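PDB 5JFQ: geranylgeranyl pyrophosphate synthase from Geoglobus acetivorans, which builds geranylgeranyl diphosphate, with smaller amounts of farnesyl diphosphate, by magnesium-dependent condensation of isopentenyl diphosphate onto dimethylallyl diphosphate. Local coordinates for residues 14-19 with 65-70; 54-59 with 185-190; 69-74 with 120-125; 141-146 with 177-182. One frame throughout, in Å; residues are numbered along the deposited sequence.

Contact 1 of 4, residues 14-19 with 65-70; sequences KLVNEK and KAIHAA
I67 carries the apolar part of this contact, meeting L15, V16 and K19 of helix 9-23. Its CG1 lies anti to the backbone N (chi1 -171°). From there CD1 meets L15 tip to tip, with I67 CD1 3.7 Å from L15 CD2, while V16 CG2 stands a looser 4.4 Å from I67 CD1. K19 adds the aliphatic part of its chain: K19 CG rests 3.4 Å from I67 CG1, the two side chains crossing obliquely.

The second set of contacts is not a bond. The K19 chain bends at chi2 (-69°), which sets CD; the extended remainder brings K19 NZ to the H68 ring, at a slant to it and 3.7 Å from H68 CE1. A long, weak ion pair joins K19 to E22. An alanine in place of K19 would probably leave I67 CG1 less covered, the H68 ring without its lysine neighbour and E22 without this weak ion-pair partner.

L53 of helix 47-58 touches both L15 and A70, and I71 also touches V16 and K19. The N-terminal helix 9-23 is thus laid against the start of helix 67-88, a peripheral helix pairing in the all-alpha fold of trans-prenyl diphosphate synthases.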
# COMPACT_ATOMS: atom_id res chain seq x y z
N LYS B 14 21.77 -13.58 -7.36
CA LYS B 14 22.08 -14.38 -6.18
C LYS B 14 22.12 -13.52 -4.92
O LYS B 14 21.59 -13.91 -3.88
CB LYS B 14 23.42 -15.11 -6.35
N LEU B 15 22.76 -12.36 -5.01
CA LEU B 15 22.83 -11.46 -3.86
C LEU B 15 21.44 -11.01 -3.44
O LEU B 15 21.11 -11.00 -2.25
CB LEU B 15 23.69 -10.26 -4.21
CG LEU B 15 23.54 -9.12 -3.21
CD1 LEU B 15 23.95 -9.58 -1.81
CD2 LEU B 15 24.36 -7.92 -3.66
N VAL B 16 20.62 -10.63 -4.42
CA VAL B 16 19.29 -10.09 -4.16
C VAL B 16 18.42 -11.10 -3.43
O VAL B 16 17.69 -10.74 -2.50
CB VAL B 16 18.68 -9.64 -5.50
CG1 VAL B 16 17.14 -9.53 -5.42
CG2 VAL B 16 19.34 -8.33 -5.94
N ASN B 17 18.48 -12.38 -3.82
CA ASN B 17 17.67 -13.38 -3.13
C ASN B 17 18.18 -13.67 -1.73
O ASN B 17 17.40 -14.06 -0.86
CB ASN B 17 17.64 -14.69 -3.92
CG ASN B 17 17.05 -14.51 -5.26
OD1 ASN B 17 15.93 -14.00 -5.39
ND2 ASN B 17 17.79 -14.89 -6.28
N GLU B 18 19.49 -13.52 -1.51
CA GLU B 18 20.02 -13.68 -0.17
C GLU B 18 19.52 -12.56 0.73
O GLU B 18 19.08 -12.81 1.86
CB GLU B 18 21.54 -13.72 -0.22
CG GLU B 18 22.07 -14.97 -0.92
CD GLU B 18 23.57 -14.92 -1.21
OE1 GLU B 18 24.04 -15.69 -2.09
OE2 GLU B 18 24.28 -14.11 -0.56
N LYS B 19 19.53 -11.32 0.23
CA LYS B 19 18.99 -10.21 1.00
C LYS B 19 17.48 -10.34 1.17
O LYS B 19 16.94 -10.03 2.24
CB LYS B 19 19.35 -8.89 0.33
CG LYS B 19 20.46 -8.16 1.05
CD LYS B 19 19.99 -7.66 2.41
CE LYS B 19 21.12 -6.97 3.20
NZ LYS B 19 20.61 -6.20 4.39
N LYS B 65 25.59 -0.76 -0.97
CA LYS B 65 24.83 0.28 -0.30
C LYS B 65 23.46 0.48 -0.96
O LYS B 65 22.54 0.97 -0.29
CB LYS B 65 25.62 1.60 -0.26
CG LYS B 65 26.82 1.56 0.69
CD LYS B 65 27.47 2.95 0.88
CE LYS B 65 28.81 2.86 1.67
NZ LYS B 65 29.28 4.20 2.20
N ALA B 66 23.31 0.10 -2.23
CA ALA B 66 22.05 0.23 -2.94
C ALA B 66 21.13 -0.98 -2.75
O ALA B 66 20.06 -1.03 -3.36
CB ALA B 66 22.30 0.45 -4.43
N ILE B 67 21.52 -1.93 -1.90
CA ILE B 67 20.81 -3.20 -1.84
C ILE B 67 19.41 -3.00 -1.26
O ILE B 67 18.44 -3.65 -1.71
CB ILE B 67 21.62 -4.24 -1.07
CG1 ILE B 67 20.97 -5.61 -1.20
CG2 ILE B 67 21.72 -3.88 0.41
CD1 ILE B 67 21.21 -6.27 -2.54
N HIS B 68 19.26 -2.10 -0.28
CA HIS B 68 17.95 -1.91 0.34
C HIS B 68 16.95 -1.34 -0.67
O HIS B 68 15.81 -1.83 -0.78
CB HIS B 68 18.08 -1.02 1.58
CG HIS B 68 18.86 -1.64 2.70
ND1 HIS B 68 18.28 -2.41 3.68
CD2 HIS B 68 20.18 -1.61 2.99
CE1 HIS B 68 19.21 -2.83 4.53
NE2 HIS B 68 20.37 -2.36 4.13
N ALA B 69 17.37 -0.35 -1.46
CA ALA B 69 16.55 0.12 -2.57
C ALA B 69 16.31 -0.96 -3.61
O ALA B 69 15.26 -0.99 -4.26
CB ALA B 69 17.20 1.33 -3.22
N ALA B 70 17.27 -1.86 -3.81
CA ALA B 70 17.01 -2.96 -4.73
C ALA B 70 15.94 -3.88 -4.15
O ALA B 70 14.98 -4.24 -4.84
CB ALA B 70 18.30 -3.73 -5.02

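Contact 2 of 4, residues 54-59 with 185-190; sequences LSAEAL and SIPAVL
S55 OG meets both the P187 ring and the main chain of P187's own helix, 165-190. It donates a hydrogen bond to the carbonyl oxygen of A184, just ahead of segment 185-190, and also packs against the ring, with S55 OG 3.5 Å from P187 CG and 3.7 Å from P187 CD. The torsion that sets OG anti to the backbone N (chi1 167°) turns the hydroxyl to this side. One small group therefore serves two ends, a polar bond to the backbone and van der Waals contact with the ring carbons.

P187 carries most of the remaining packing. Its ring lies close to the main chain of helix 47-58: P187 CB is 3.7 Å from A56 CA, and the two CB atoms of A56 and P187 are 3.9 Å apart. The small side chain of A56 permits a close approach, the A56 CA and P187 CA atoms being 5.1 Å apart. L59, just past the end of its helix, adds one methyl. L59 CD1 sits 3.4 Å from A188 N and 3.9 Å from A188 CB, lying over the backbone that follows the proline.

Around the contact, L201 of helix 195-221 touches S55, V197 touches L59, and Y63 and A66 touch A56. P187 N has no hydrogen to give, and helix 165-190 is kinked there. Between the two segments the contact is van der Waals only, while the buried S55 hydroxyl is satisfied by the A184 carbonyl of the partner helix.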
# COMPACT_ATOMS: atom_id res chain seq x y z
N LEU B 54 23.39 -2.69 -10.67
CA LEU B 54 24.25 -2.33 -11.80
C LEU B 54 24.30 -0.82 -11.99
O LEU B 54 25.37 -0.26 -12.26
CB LEU B 54 23.77 -3.00 -13.08
CG LEU B 54 23.88 -4.52 -13.13
CD1 LEU B 54 23.16 -5.05 -14.35
CD2 LEU B 54 25.34 -4.93 -13.13
N SER B 55 23.14 -0.15 -11.87
CA SER B 55 23.14 1.30 -11.95
C SER B 55 24.02 1.91 -10.86
O SER B 55 24.74 2.88 -11.11
CB SER B 55 21.71 1.83 -11.84
OG SER B 55 21.71 3.23 -11.61
N ALA B 56 23.96 1.35 -9.65
CA ALA B 56 24.79 1.85 -8.57
C ALA B 56 26.26 1.74 -8.94
O ALA B 56 27.01 2.73 -8.87
CB ALA B 56 24.51 1.08 -7.28
N GLU B 57 26.69 0.55 -9.37
CA GLU B 57 28.08 0.36 -9.73
C GLU B 57 28.48 1.19 -10.94
O GLU B 57 29.61 1.69 -11.00
CB GLU B 57 28.35 -1.12 -10.00
CG GLU B 57 29.80 -1.43 -10.14
CD GLU B 57 30.02 -2.88 -10.44
OE1 GLU B 57 30.96 -3.46 -9.86
OE2 GLU B 57 29.23 -3.43 -11.24
N ALA B 58 27.57 1.36 -11.90
CA ALA B 58 27.83 2.27 -13.01
C ALA B 58 28.07 3.69 -12.52
O ALA B 58 28.86 4.43 -13.11
CB ALA B 58 26.68 2.25 -14.00
N LEU B 59 27.38 4.11 -11.45
CA LEU B 59 27.69 5.40 -10.87
C LEU B 59 28.99 5.38 -10.09
O LEU B 59 29.37 6.40 -9.50
CB LEU B 59 26.55 5.86 -9.97
CG LEU B 59 25.33 6.22 -10.80
CD1 LEU B 59 24.15 6.54 -9.91
CD2 LEU B 59 25.66 7.39 -11.69
N SER B 185 17.07 4.78 -11.66
CA SER B 185 17.15 6.13 -11.14
C SER B 185 17.65 6.14 -9.71
O SER B 185 18.45 7.00 -9.35
CB SER B 185 15.78 6.80 -11.22
OG SER B 185 15.87 8.06 -11.84
N ILE B 186 17.20 5.19 -8.89
CA ILE B 186 17.27 5.41 -7.44
C ILE B 186 18.70 5.48 -6.91
O ILE B 186 18.93 6.24 -5.96
CB ILE B 186 16.42 4.37 -6.67
CG1 ILE B 186 16.12 4.90 -5.26
CG2 ILE B 186 17.05 2.98 -6.63
CD1 ILE B 186 15.28 3.96 -4.40
N PRO B 187 19.70 4.78 -7.47
CA PRO B 187 21.07 5.00 -6.95
C PRO B 187 21.57 6.41 -7.21
O PRO B 187 22.31 6.96 -6.38
CB PRO B 187 21.91 3.94 -7.69
CG PRO B 187 20.95 2.94 -8.19
CD PRO B 187 19.70 3.73 -8.51
N ALA B 188 21.17 7.02 -8.33
CA ALA B 188 21.48 8.43 -8.54
C ALA B 188 20.83 9.31 -7.50
O ALA B 188 21.38 10.35 -7.12
CB ALA B 188 21.04 8.87 -9.94
N VAL B 189 19.65 8.92 -7.03
CA VAL B 189 19.00 9.69 -5.98
C VAL B 189 19.68 9.44 -4.65
O VAL B 189 19.97 10.37 -3.90
CB VAL B 189 17.51 9.35 -5.91
CG1 VAL B 189 16.84 10.24 -4.86
CG2 VAL B 189 16.87 9.53 -7.26
N LEU B 190 19.96 8.16 -4.35
CA LEU B 190 20.49 7.80 -3.04
C LEU B 190 21.87 8.41 -2.80
O LEU B 190 22.19 8.81 -1.68
CB LEU B 190 20.53 6.28 -2.90
CG LEU B 190 19.18 5.65 -2.52
CD1 LEU B 190 19.20 4.12 -2.52
CD2 LEU B 190 18.74 6.19 -1.18

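Contact 3 of 4, residues 69-74 with 120-125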
# COMPACT_ATOMS: atom_id res chain seq x y z
N ALA B 69 17.37 -0.35 -1.46
CA ALA B 69 16.55 0.12 -2.57
C ALA B 69 16.31 -0.96 -3.61
O ALA B 69 15.26 -0.99 -4.26
CB ALA B 69 17.20 1.33 -3.22
N ALA B 70 17.27 -1.86 -3.81
CA ALA B 70 17.01 -2.96 -4.73
C ALA B 70 15.94 -3.88 -4.15
O ALA B 70 14.98 -4.24 -4.84
CB ALA B 70 18.30 -3.73 -5.02
N ILE B 71 16.08 -4.27 -2.89
CA ILE B 71 15.06 -5.11 -2.29
C ILE B 71 13.73 -4.36 -2.22
O ILE B 71 12.67 -4.96 -2.42
CB ILE B 71 15.54 -5.59 -0.90
CG1 ILE B 71 16.82 -6.41 -1.07
CG2 ILE B 71 14.47 -6.42 -0.18
CD1 ILE B 71 16.72 -7.46 -2.18
N ALA B 72 13.76 -3.04 -1.99
CA ALA B 72 12.50 -2.32 -1.84
C ALA B 72 11.72 -2.30 -3.13
O ALA B 72 10.50 -2.50 -3.13
CB ALA B 72 12.74 -0.90 -1.34
N ILE B 73 12.39 -2.04 -4.24
CA ILE B 73 11.71 -2.00 -5.52
C ILE B 73 11.19 -3.38 -5.91
O ILE B 73 10.07 -3.51 -6.42
CB ILE B 73 12.65 -1.40 -6.58
CG1 ILE B 73 12.85 0.07 -6.25
CG2 ILE B 73 12.10 -1.64 -7.98
CD1 ILE B 73 13.45 0.86 -7.36
N GLU B 74 11.97 -4.44 -5.65
CA GLU B 74 11.46 -5.78 -5.92
C GLU B 74 10.24 -6.08 -5.08
O GLU B 74 9.30 -6.74 -5.54
CB GLU B 74 12.53 -6.84 -5.66
CG GLU B 74 12.06 -8.28 -5.91
CD GLU B 74 11.88 -8.61 -7.39
OE1 GLU B 74 12.20 -7.77 -8.23
OE2 GLU B 74 11.41 -9.72 -7.70
N PHE B 120 8.68 0.24 1.89
CA PHE B 120 9.11 1.52 2.41
C PHE B 120 9.93 1.36 3.69
O PHE B 120 10.81 2.18 3.96
CB PHE B 120 7.90 2.41 2.62
CG PHE B 120 7.37 2.96 1.35
CD1 PHE B 120 7.99 4.04 0.74
CD2 PHE B 120 6.29 2.36 0.72
CE1 PHE B 120 7.52 4.54 -0.45
CE2 PHE B 120 5.81 2.85 -0.49
CZ PHE B 120 6.42 3.95 -1.07
N GLU B 121 9.70 0.30 4.46
CA GLU B 121 10.55 0.10 5.62
C GLU B 121 11.94 -0.33 5.19
O GLU B 121 12.95 0.07 5.79
CB GLU B 121 9.96 -0.93 6.58
CG GLU B 121 10.80 -1.12 7.80
CD GLU B 121 10.32 -2.23 8.71
OE1 GLU B 121 9.28 -2.83 8.42
OE2 GLU B 121 11.01 -2.49 9.72
N ILE B 122 12.03 -1.13 4.12
CA ILE B 122 13.34 -1.57 3.67
C ILE B 122 14.09 -0.41 3.02
O ILE B 122 15.26 -0.15 3.36
CB ILE B 122 13.20 -2.78 2.74
CG1 ILE B 122 12.70 -3.97 3.56
CG2 ILE B 122 14.54 -3.07 2.06
CD1 ILE B 122 12.14 -5.12 2.71
N LEU B 123 13.43 0.32 2.12
CA LEU B 123 14.05 1.49 1.52
C LEU B 123 14.68 2.39 2.57
O LEU B 123 15.82 2.84 2.41
CB LEU B 123 13.03 2.28 0.70
CG LEU B 123 13.53 3.59 0.10
CD1 LEU B 123 14.72 3.35 -0.79
CD2 LEU B 123 12.44 4.26 -0.70
N SER B 124 13.96 2.64 3.67
CA SER B 124 14.38 3.56 4.71
C SER B 124 15.60 3.08 5.47
O SER B 124 16.20 3.87 6.21
CB SER B 124 13.23 3.81 5.69
OG SER B 124 13.14 2.77 6.65
N MET B 125 15.96 1.80 5.33
CA MET B 125 17.16 1.28 5.96
C MET B 125 18.43 1.65 5.21
O MET B 125 19.51 1.25 5.64
CB MET B 125 17.10 -0.24 6.06
CG MET B 125 15.91 -0.80 6.76
SD MET B 125 15.93 -2.60 6.62
CE MET B 125 14.28 -3.00 7.16
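L123 leans on A72 and A69 of helix 67-88. CB meets the nearer alanine, L123 CB lying 3.8 Å from A72 CB. CG, anti to the backbone N (chi1 175°), leads away from A72, and from it the CD1 branch reaches A69, with L123 CD1 4.0 Å from A69 CB. A72 also packs on the main chain, A72 CB standing 3.7 Å from L123 N. With alanines at A69 and A72, the backbones come close: the CA atoms of A69 and L123 are 5.0 Å apart.

I122 covers the neighbouring part of the interface by crossing I71, the two side chains slanting across each other. I71 CG2 meets two I122 methyls on the same side, I122 CD1 at 3.9 Å and I122 CG2 at 4.0 Å. Beside the interface, S124 OG donates a hydrogen bond to E121 O (2.8 Å), tying the hydroxyl back to the preceding turn.

The contact is buried between helices. I186 and L190 of helix 165-190 close over A69, V137 and L140 of helix 130-159 back L123, and helix 9-23 covers I71. On the dimer side, F120 stacks on F120 of the second subunit and E121 forms a salt bridge with R142 of that subunit.

Contact 4 of 4, residues 141-146 with 177-182; sequences ARVCVE and GVLIGI
V143 turns both methyls onto V178, L179 and I182 by a single torsion. With CG1 anti to the backbone N (chi1 161°) and CG2 anti to the carbonyl carbon, the fork opens toward helix 165-190. On the other side I182 puts CG1 anti to its own backbone N (chi1 -176°); beyond it, I182 CD1 lies 3.9 Å from V143 CG2. V143 CG1 lies 3.9 Å from L179 CD1, the two side chains crossing at about a right angle, and equally 3.9 Å from V178 CG2.

E146, one turn on, crosses V178 at about a right angle, with E146 OE1 3.8 Å from V178 CG1. That carboxylate is engaged by a salt bridge to R173, so the valine methyl packs against an already paired oxygen. An alanine in place of V143 would probably open a gap among V178, L179 and I182, whose facing methyls would lose their common partner.

W202 of helix 195-221 touches V143, V178 and I182. The short helical segments run antiparallel, their axes 9.2 Å apart at 162°. L179 lies beside R48 and H77, which probably bind isopentenyl diphosphate, as in related synthases, consistent with a core helix pair bordering the substrate site of the all-alpha polyprenyl synthase fold.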
# COMPACT_ATOMS: atom_id res chain seq x y z
N ALA B 141 7.29 6.55 -3.98
CA ALA B 141 5.87 6.59 -3.67
C ALA B 141 5.07 7.18 -4.83
O ALA B 141 3.95 6.75 -5.10
CB ALA B 141 5.64 7.39 -2.38
N ARG B 142 5.63 8.17 -5.52
CA ARG B 142 4.98 8.71 -6.71
C ARG B 142 4.93 7.66 -7.80
O ARG B 142 3.95 7.54 -8.54
CB ARG B 142 5.73 9.94 -7.20
CG ARG B 142 5.41 11.20 -6.45
CD ARG B 142 4.61 12.18 -7.33
NE ARG B 142 3.56 11.54 -8.13
CZ ARG B 142 2.28 11.43 -7.78
NH1 ARG B 142 1.84 11.91 -6.62
NH2 ARG B 142 1.42 10.83 -8.60
N VAL B 143 6.03 6.91 -7.93
CA VAL B 143 6.09 5.77 -8.83
C VAL B 143 4.95 4.81 -8.54
O VAL B 143 4.24 4.37 -9.45
CB VAL B 143 7.49 5.12 -8.70
CG1 VAL B 143 7.50 3.70 -9.22
CG2 VAL B 143 8.53 5.98 -9.40
N CYS B 144 4.73 4.50 -7.26
CA CYS B 144 3.66 3.59 -6.89
C CYS B 144 2.29 4.18 -7.23
O CYS B 144 1.39 3.45 -7.65
CB CYS B 144 3.76 3.26 -5.40
SG CYS B 144 5.22 2.26 -4.98
N VAL B 145 2.12 5.49 -7.06
CA VAL B 145 0.87 6.11 -7.47
C VAL B 145 0.67 5.90 -8.96
O VAL B 145 -0.44 5.61 -9.42
CB VAL B 145 0.85 7.60 -7.10
CG1 VAL B 145 -0.36 8.29 -7.71
CG2 VAL B 145 0.88 7.79 -5.58
N GLU B 146 1.74 6.02 -9.74
CA GLU B 146 1.61 5.95 -11.19
C GLU B 146 1.33 4.53 -11.66
O GLU B 146 0.52 4.33 -12.56
CB GLU B 146 2.85 6.51 -11.87
CG GLU B 146 2.93 8.02 -11.78
CD GLU B 146 3.54 8.63 -13.02
OE1 GLU B 146 4.79 8.74 -13.06
OE2 GLU B 146 2.78 8.98 -13.96
N GLY B 177 6.83 0.78 -16.70
CA GLY B 177 8.02 1.55 -17.03
C GLY B 177 8.66 2.29 -15.86
O GLY B 177 9.86 2.13 -15.62
N VAL B 178 7.87 3.09 -15.13
CA VAL B 178 8.44 3.91 -14.06
C VAL B 178 9.08 3.03 -12.99
O VAL B 178 10.13 3.38 -12.45
CB VAL B 178 7.41 4.87 -13.45
CG1 VAL B 178 7.03 5.98 -14.44
CG2 VAL B 178 6.18 4.12 -12.91
N LEU B 179 8.47 1.89 -12.66
CA LEU B 179 9.16 1.04 -11.70
C LEU B 179 10.50 0.57 -12.25
O LEU B 179 11.43 0.32 -11.49
CB LEU B 179 8.31 -0.16 -11.28
CG LEU B 179 8.85 -0.87 -10.04
CD1 LEU B 179 8.90 0.10 -8.89
CD2 LEU B 179 8.02 -2.07 -9.66
N ILE B 180 10.61 0.46 -13.58
CA ILE B 180 11.92 0.13 -14.12
C ILE B 180 12.79 1.36 -14.19
O ILE B 180 14.00 1.27 -13.99
CB ILE B 180 11.78 -0.55 -15.49
CG1 ILE B 180 10.83 -1.75 -15.36
CG2 ILE B 180 13.14 -0.99 -15.97
CD1 ILE B 180 10.68 -2.59 -16.61
N GLY B 181 12.20 2.53 -14.44
CA GLY B 181 12.98 3.77 -14.39
C GLY B 181 13.59 4.04 -13.03
O GLY B 181 14.76 4.42 -12.92
N ILE B 182 12.81 3.86 -11.96
CA ILE B 182 13.33 4.20 -10.64
C ILE B 182 14.32 3.14 -10.17
O ILE B 182 15.22 3.46 -9.38
CB ILE B 182 12.19 4.39 -9.62
CG1 ILE B 182 12.78 4.83 -8.28
CG2 ILE B 182 11.39 3.12 -9.46
CD1 ILE B 182 11.81 5.46 -7.35

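Helix 67-88 links contacts 1 and 3, which share A69 and A70 and have centres about 9 Å apart. A69 also joins them to contact 2, its CB lying 3.5 Å from CD1 of I186. Contact 3 meets contact 4 through I73, whose CD1 is 3.7 Å from CG2 of I182. Contacts 2 and 4 follow one another on helix 165-190, their centres about 16 Å apart. Contact 4 comes nearest the probable isopentenyl diphosphate site, the side chain of L179 being about 3 Å from that of R48; those of V16, S55 and I71 in the other three lie about 9 to 10 Å from it. Contacts 3 and 4 both also touch the second subunit.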